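Local coordinates for protein pullulanase (Bacillus acidopullulyticus, PDB 2WAN) that hydrolyses the alpha-1,6-glucosidic bonds of pullulan and probably the branch points of starch polysaccharides, as a multidomain glycoside hydrolase with an alpha-amylase-type barrel, at residues L201-A207 with P234-V240; V440-S444 with G455-F460. All coordinates share one frame; numbering follows the deposited sequence.

Contact 1: residues L201-A207 with P234-V240; sequences LSGTLPA and PEGGEKV
Lys239 lays its extended side chain across Thr204 at about a right angle and ends over Ser202, where Lys239 CE lies 3.7 Å from Ser202 CB. The two strands, 201-205 and 238-240, are antiparallel neighbours in the four-stranded sheet of the X25 domain. Thr204 and Lys239 form a non-hydrogen-bonded pair, with hydrogen-bonded pairs on either side: Gly203 with Val240, and Leu205 with Glu238. The straightest bond of the ladder runs from Leu205 N to Glu238 O (3.0 Å, 177° at the hydrogen). With CG anti to the backbone N (chi1 -169°) and the rest extended, Lys239 carries NZ to within 2.8 Å of a water that also bonds Ser202 OG; that hydroxyl has Thr241 OG1 as a further partner. Leu205 and Val240 point to the other face, where Leu205 CD2 and Val240 CG2 lie 4.4 Å apart and Leu205 also packs on Leu231 and Val233 of strand 223-233. A type II turn from Pro234 to Gly237, closed by Gly237 N on Pro234 O, leads into the strand at Glu238. Gly237 CA sits 3.3 Å from Leu205 O, and Ala207 CB comes equally close to Pro234 O.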
loop_
_atom_site.group_PDB
_atom_site.type_symbol
_atom_site.label_atom_id
_atom_site.label_comp_id
_atom_site.label_asym_id
_atom_site.label_seq_id
_atom_site.Cartn_x
_atom_site.Cartn_y
_atom_site.Cartn_z
ATOM N N LEU A 201 1.630 -12.613 -36.352
ATOM C CA LEU A 201 0.244 -12.846 -35.988
ATOM C C LEU A 201 -0.408 -13.656 -37.095
ATOM O O LEU A 201 -0.249 -13.351 -38.284
ATOM C CB LEU A 201 -0.508 -11.527 -35.783
ATOM C CG LEU A 201 -1.971 -11.589 -35.330
ATOM C CD1 LEU A 201 -2.076 -11.751 -33.812
ATOM C CD2 LEU A 201 -2.716 -10.345 -35.777
ATOM N N SER A 202 -1.122 -14.706 -36.698
ATOM C CA SER A 202 -1.941 -15.475 -37.622
ATOM C C SER A 202 -3.410 -15.264 -37.283
ATOM O O SER A 202 -3.761 -15.013 -36.126
ATOM C CB SER A 202 -1.599 -16.964 -37.552
ATOM O OG SER A 202 -0.237 -17.188 -37.858
ATOM N N GLY A 203 -4.258 -15.367 -38.298
ATOM C CA GLY A 203 -5.697 -15.262 -38.124
ATOM C C GLY A 203 -6.380 -15.690 -39.400
ATOM O O GLY A 203 -5.765 -15.686 -40.467
ATOM N N THR A 204 -7.650 -16.069 -39.293
ATOM C CA THR A 204 -8.425 -16.478 -40.462
ATOM C C THR A 204 -9.256 -15.316 -40.985
ATOM O O THR A 204 -9.988 -14.674 -40.234
ATOM C CB THR A 204 -9.327 -17.702 -40.161
ATOM O OG1 THR A 204 -8.559 -18.694 -39.472
ATOM C CG2 THR A 204 -9.874 -18.301 -41.455
ATOM N N LEU A 205 -9.118 -15.058 -42.281
ATOM C CA LEU A 205 -9.803 -13.967 -42.958
ATOM C C LEU A 205 -10.801 -14.499 -43.980
ATOM O O LEU A 205 -10.475 -15.413 -44.734
ATOM C CB LEU A 205 -8.775 -13.068 -43.657
ATOM C CG LEU A 205 -8.436 -11.650 -43.166
ATOM C CD1 LEU A 205 -8.882 -11.356 -41.741
ATOM C CD2 LEU A 205 -6.946 -11.361 -43.349
ATOM N N PRO A 206 -12.023 -13.931 -44.007
ATOM C CA PRO A 206 -12.961 -14.258 -45.086
ATOM C C PRO A 206 -12.452 -13.751 -46.438
ATOM O O PRO A 206 -11.613 -12.842 -46.482
ATOM C CB PRO A 206 -14.239 -13.507 -44.685
ATOM C CG PRO A 206 -14.101 -13.261 -43.213
ATOM C CD PRO A 206 -12.635 -13.044 -43.000
ATOM N N ALA A 207 -12.953 -14.340 -47.523
ATOM C CA ALA A 207 -12.607 -13.919 -48.881
ATOM C C ALA A 207 -12.764 -12.410 -49.071
ATOM O O ALA A 207 -13.648 -11.794 -48.470
ATOM C CB ALA A 207 -13.458 -14.666 -49.896
ATOM N N PRO A 234 -8.493 -15.378 -51.267
ATOM C CA PRO A 234 -9.221 -16.135 -52.292
ATOM C C PRO A 234 -10.553 -16.716 -51.813
ATOM O O PRO A 234 -10.874 -16.642 -50.623
ATOM C CB PRO A 234 -8.255 -17.275 -52.636
ATOM C CG PRO A 234 -7.436 -17.452 -51.402
ATOM C CD PRO A 234 -7.247 -16.063 -50.871
ATOM N N GLU A 235 -11.305 -17.282 -52.756
ATOM C CA GLU A 235 -12.536 -18.028 -52.489
ATOM C C GLU A 235 -12.403 -18.942 -51.266
ATOM O O GLU A 235 -11.440 -19.705 -51.155
ATOM C CB GLU A 235 -12.883 -18.875 -53.719
ATOM C CG GLU A 235 -14.231 -19.586 -53.663
ATOM C CD GLU A 235 -15.358 -18.753 -54.243
ATOM O OE1 GLU A 235 -15.146 -18.098 -55.288
ATOM O OE2 GLU A 235 -16.463 -18.760 -53.658
ATOM N N GLY A 236 -13.369 -18.854 -50.355
ATOM C CA GLY A 236 -13.437 -19.759 -49.204
ATOM C C GLY A 236 -12.708 -19.291 -47.956
ATOM O O GLY A 236 -12.905 -19.845 -46.873
ATOM N N GLY A 237 -11.869 -18.269 -48.105
ATOM C CA GLY A 237 -11.101 -17.733 -46.985
ATOM C C GLY A 237 -9.758 -18.421 -46.825
ATOM O O GLY A 237 -9.492 -19.438 -47.470
ATOM N N GLU A 238 -8.914 -17.861 -45.961
ATOM C CA GLU A 238 -7.561 -18.372 -45.738
ATOM C C GLU A 238 -7.010 -17.899 -44.394
ATOM O O GLU A 238 -7.247 -16.761 -43.979
ATOM C CB GLU A 238 -6.632 -17.920 -46.869
ATOM C CG GLU A 238 -5.285 -18.629 -46.915
ATOM C CD GLU A 238 -4.395 -18.144 -48.046
ATOM O OE1 GLU A 238 -3.163 -18.312 -47.940
ATOM O OE2 GLU A 238 -4.916 -17.599 -49.042
ATOM N N LYS A 239 -6.284 -18.783 -43.716
ATOM C CA LYS A 239 -5.506 -18.404 -42.546
ATOM C C LYS A 239 -4.248 -17.706 -43.047
ATOM O O LYS A 239 -3.518 -18.245 -43.887
ATOM C CB LYS A 239 -5.145 -19.637 -41.712
ATOM C CG LYS A 239 -4.562 -19.317 -40.340
ATOM C CD LYS A 239 -3.966 -20.563 -39.692
ATOM C CE LYS A 239 -3.191 -20.217 -38.432
ATOM N NZ LYS A 239 -2.520 -21.416 -37.861
ATOM N N VAL A 240 -4.013 -16.494 -42.554
ATOM C CA VAL A 240 -2.886 -15.690 -43.010
ATOM C C VAL A 240 -1.945 -15.380 -41.850
ATOM O O VAL A 240 -2.382 -15.070 -40.741
ATOM C CB VAL A 240 -3.357 -14.370 -43.679
ATOM C CG1 VAL A 240 -2.177 -13.616 -44.294
ATOM C CG2 VAL A 240 -4.418 -14.644 -44.740
HETATM O O HOH W 1 -0.059 -20.159 -37.330
#

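Contact 2: residues V440-S444 with G455-F460; sequences VRDFS and GKYLAF
Gly455 meets the short helical turn 440-444 first, its N donating to Ser444 OG over 2.9 Å with a moderate bend, 152° at the hydrogen. Ser444 holds that hydroxyl between its backbone N and carbonyl carbon (chi1 64°), and the same group that accepts from Gly455 N donates to a water. The CA of Gly455 lies 3.8 Å from Arg441 CA, a close backbone approach, and its carbonyl O takes a hydrogen bond from another water that sits in the guanidinium plane and accepts from Arg441 NH1. The guanidinium itself is anchored by salt bridges to Asp797 and Asp503, which fix its orientation.

Lys456 sends NZ to the carbonyls of Ala520 and Ala522, but its own carbonyl O joins the water held by Ser444. That water donates to Val440 O at 2.6 Å and to Lys456 O, and accepts from Ser444 OG, so one molecule ties three polar atoms together. At Tyr457 the ring comes obliquely to Val440, Tyr457 CD1 being 4.1 Å from Val440 CG1; Val440 CG1 also touches the backbone between Lys456 and Tyr457. Ala459 CB presses on Ser444, a tight 3.5 Å from Ser444 CB.

Phe460 closes the contact in an offset stack on Phe443, planes at 18° and centroids 4.3 Å apart. CZ of Phe460 lies over one face of the Phe443 ring, near its rim, while Val440 CA meets the edge of the Phe460 ring.

The turn follows strand 435-438, the first of the catalytic (beta/alpha)8 barrel. Tyr457 and Phe460 lean on Leu534 and Leu537 of helix 529-543, so 455-460 bridges from the turn 440-444 to that helix.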
loop_
_atom_site.group_PDB
_atom_site.type_symbol
_atom_site.label_atom_id
_atom_site.label_comp_id
_atom_site.label_asym_id
_atom_site.label_seq_id
_atom_site.Cartn_x
_atom_site.Cartn_y
_atom_site.Cartn_z
ATOM N N VAL A 440 0.737 8.628 18.099
ATOM C CA VAL A 440 1.019 8.444 19.540
ATOM C C VAL A 440 1.428 9.744 20.246
ATOM O O VAL A 440 1.016 9.980 21.404
ATOM C CB VAL A 440 2.089 7.341 19.768
ATOM C CG1 VAL A 440 2.449 7.214 21.249
ATOM C CG2 VAL A 440 1.566 5.970 19.239
ATOM N N ARG A 441 2.241 10.582 19.591
ATOM C CA ARG A 441 2.621 11.838 20.230
ATOM C C ARG A 441 1.415 12.800 20.276
ATOM O O ARG A 441 1.074 13.328 21.346
ATOM C CB ARG A 441 3.794 12.491 19.518
ATOM C CG ARG A 441 4.299 13.737 20.248
ATOM C CD ARG A 441 5.560 14.321 19.612
ATOM N NE ARG A 441 5.961 15.564 20.289
ATOM C CZ ARG A 441 6.717 15.634 21.389
ATOM N NH1 ARG A 441 7.197 14.527 21.975
ATOM N NH2 ARG A 441 7.004 16.831 21.915
ATOM N N ASP A 442 0.734 12.982 19.143
ATOM C CA ASP A 442 -0.387 13.957 19.097
ATOM C C ASP A 442 -1.420 13.692 20.176
ATOM O O ASP A 442 -1.990 14.625 20.767
ATOM C CB ASP A 442 -1.171 13.891 17.783
ATOM C CG ASP A 442 -0.364 14.227 16.563
ATOM O OD1 ASP A 442 0.815 14.601 16.662
ATOM O OD2 ASP A 442 -0.947 14.111 15.462
ATOM N N PHE A 443 -1.701 12.411 20.416
ATOM C CA PHE A 443 -2.809 12.007 21.294
ATOM C C PHE A 443 -2.757 12.644 22.680
ATOM O O PHE A 443 -3.803 13.020 23.227
ATOM C CB PHE A 443 -2.817 10.479 21.418
ATOM C CG PHE A 443 -4.055 9.930 22.067
ATOM C CD1 PHE A 443 -5.301 10.107 21.465
ATOM C CD2 PHE A 443 -3.973 9.239 23.290
ATOM C CE1 PHE A 443 -6.459 9.589 22.057
ATOM C CE2 PHE A 443 -5.133 8.710 23.891
ATOM C CZ PHE A 443 -6.371 8.909 23.280
ATOM N N SER A 444 -1.549 12.786 23.237
ATOM C CA SER A 444 -1.429 13.141 24.658
ATOM C C SER A 444 -0.391 14.230 24.990
ATOM O O SER A 444 -0.237 14.599 26.148
ATOM C CB SER A 444 -1.081 11.864 25.445
ATOM O OG SER A 444 0.193 11.379 25.027
ATOM N N GLY A 455 2.931 12.194 25.185
ATOM C CA GLY A 455 3.558 11.834 23.918
ATOM C C GLY A 455 4.028 10.386 23.820
ATOM O O GLY A 455 4.736 10.036 22.865
ATOM N N LYS A 456 3.593 9.539 24.758
ATOM C CA LYS A 456 4.134 8.177 24.914
ATOM C C LYS A 456 3.081 7.073 24.777
ATOM O O LYS A 456 1.897 7.315 24.998
ATOM C CB LYS A 456 4.797 8.027 26.289
ATOM C CG LYS A 456 5.880 9.095 26.568
ATOM C CD LYS A 456 7.143 8.849 25.727
ATOM C CE LYS A 456 8.266 9.821 26.148
ATOM N NZ LYS A 456 9.468 9.636 25.300
ATOM N N TYR A 457 3.520 5.865 24.419
ATOM C CA TYR A 457 2.618 4.708 24.391
ATOM C C TYR A 457 1.813 4.621 25.683
ATOM O O TYR A 457 0.619 4.309 25.645
ATOM C CB TYR A 457 3.367 3.372 24.224
ATOM C CG TYR A 457 4.228 3.238 22.983
ATOM C CD1 TYR A 457 3.687 3.367 21.696
ATOM C CD2 TYR A 457 5.591 2.940 23.102
ATOM C CE1 TYR A 457 4.485 3.199 20.565
ATOM C CE2 TYR A 457 6.402 2.779 21.971
ATOM C CZ TYR A 457 5.837 2.920 20.706
ATOM O OH TYR A 457 6.638 2.774 19.589
ATOM N N LEU A 458 2.476 4.835 26.823
ATOM C CA LEU A 458 1.828 4.599 28.119
ATOM C C LEU A 458 0.662 5.541 28.408
ATOM O O LEU A 458 -0.164 5.240 29.274
ATOM C CB LEU A 458 2.837 4.634 29.298
ATOM C CG LEU A 458 3.803 3.441 29.352
ATOM C CD1 LEU A 458 4.596 3.524 30.652
ATOM C CD2 LEU A 458 3.074 2.095 29.276
ATOM N N ALA A 459 0.585 6.678 27.709
ATOM C CA ALA A 459 -0.578 7.557 27.868
ATOM C C ALA A 459 -1.890 6.806 27.607
ATOM O O ALA A 459 -2.901 7.107 28.229
ATOM C CB ALA A 459 -0.462 8.797 26.963
ATOM N N PHE A 460 -1.858 5.814 26.703
ATOM C CA PHE A 460 -3.033 4.993 26.371
ATOM C C PHE A 460 -3.438 3.996 27.460
ATOM O O PHE A 460 -4.437 3.279 27.309
ATOM C CB PHE A 460 -2.779 4.209 25.074
ATOM C CG PHE A 460 -2.879 5.037 23.820
ATOM C CD1 PHE A 460 -1.832 5.872 23.418
ATOM C CD2 PHE A 460 -4.005 4.943 23.003
ATOM C CE1 PHE A 460 -1.927 6.631 22.244
ATOM C CE2 PHE A 460 -4.108 5.708 21.823
ATOM C CZ PHE A 460 -3.067 6.531 21.432
HETATM O O HOH W 2 0.087 9.111 23.695
HETATM O O HOH W 3 6.756 11.550 21.657
#

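Overall arrangement
From the N terminus, contact 1 comes first: segments 201-207 and 234-240 close a loop that carries strands 208-216 and 223-233, and so join two central strands of the X25 sheet. The chain returns to the sheet it began with, through strands 273-278 to 295-302, then passes through the CBM48 sheet to the barrel. There contact 2 closes a shorter loop, the ten residues between 444 and 455, which contain neither helix nor strand, and ties the turn after the first barrel strand to the segment leading toward helix 474-481. The two loops lie in series, neither nested nor crossing. The centres of contact 1 and contact 2 are about 73 Å apart, on opposite sides of the chain's centre.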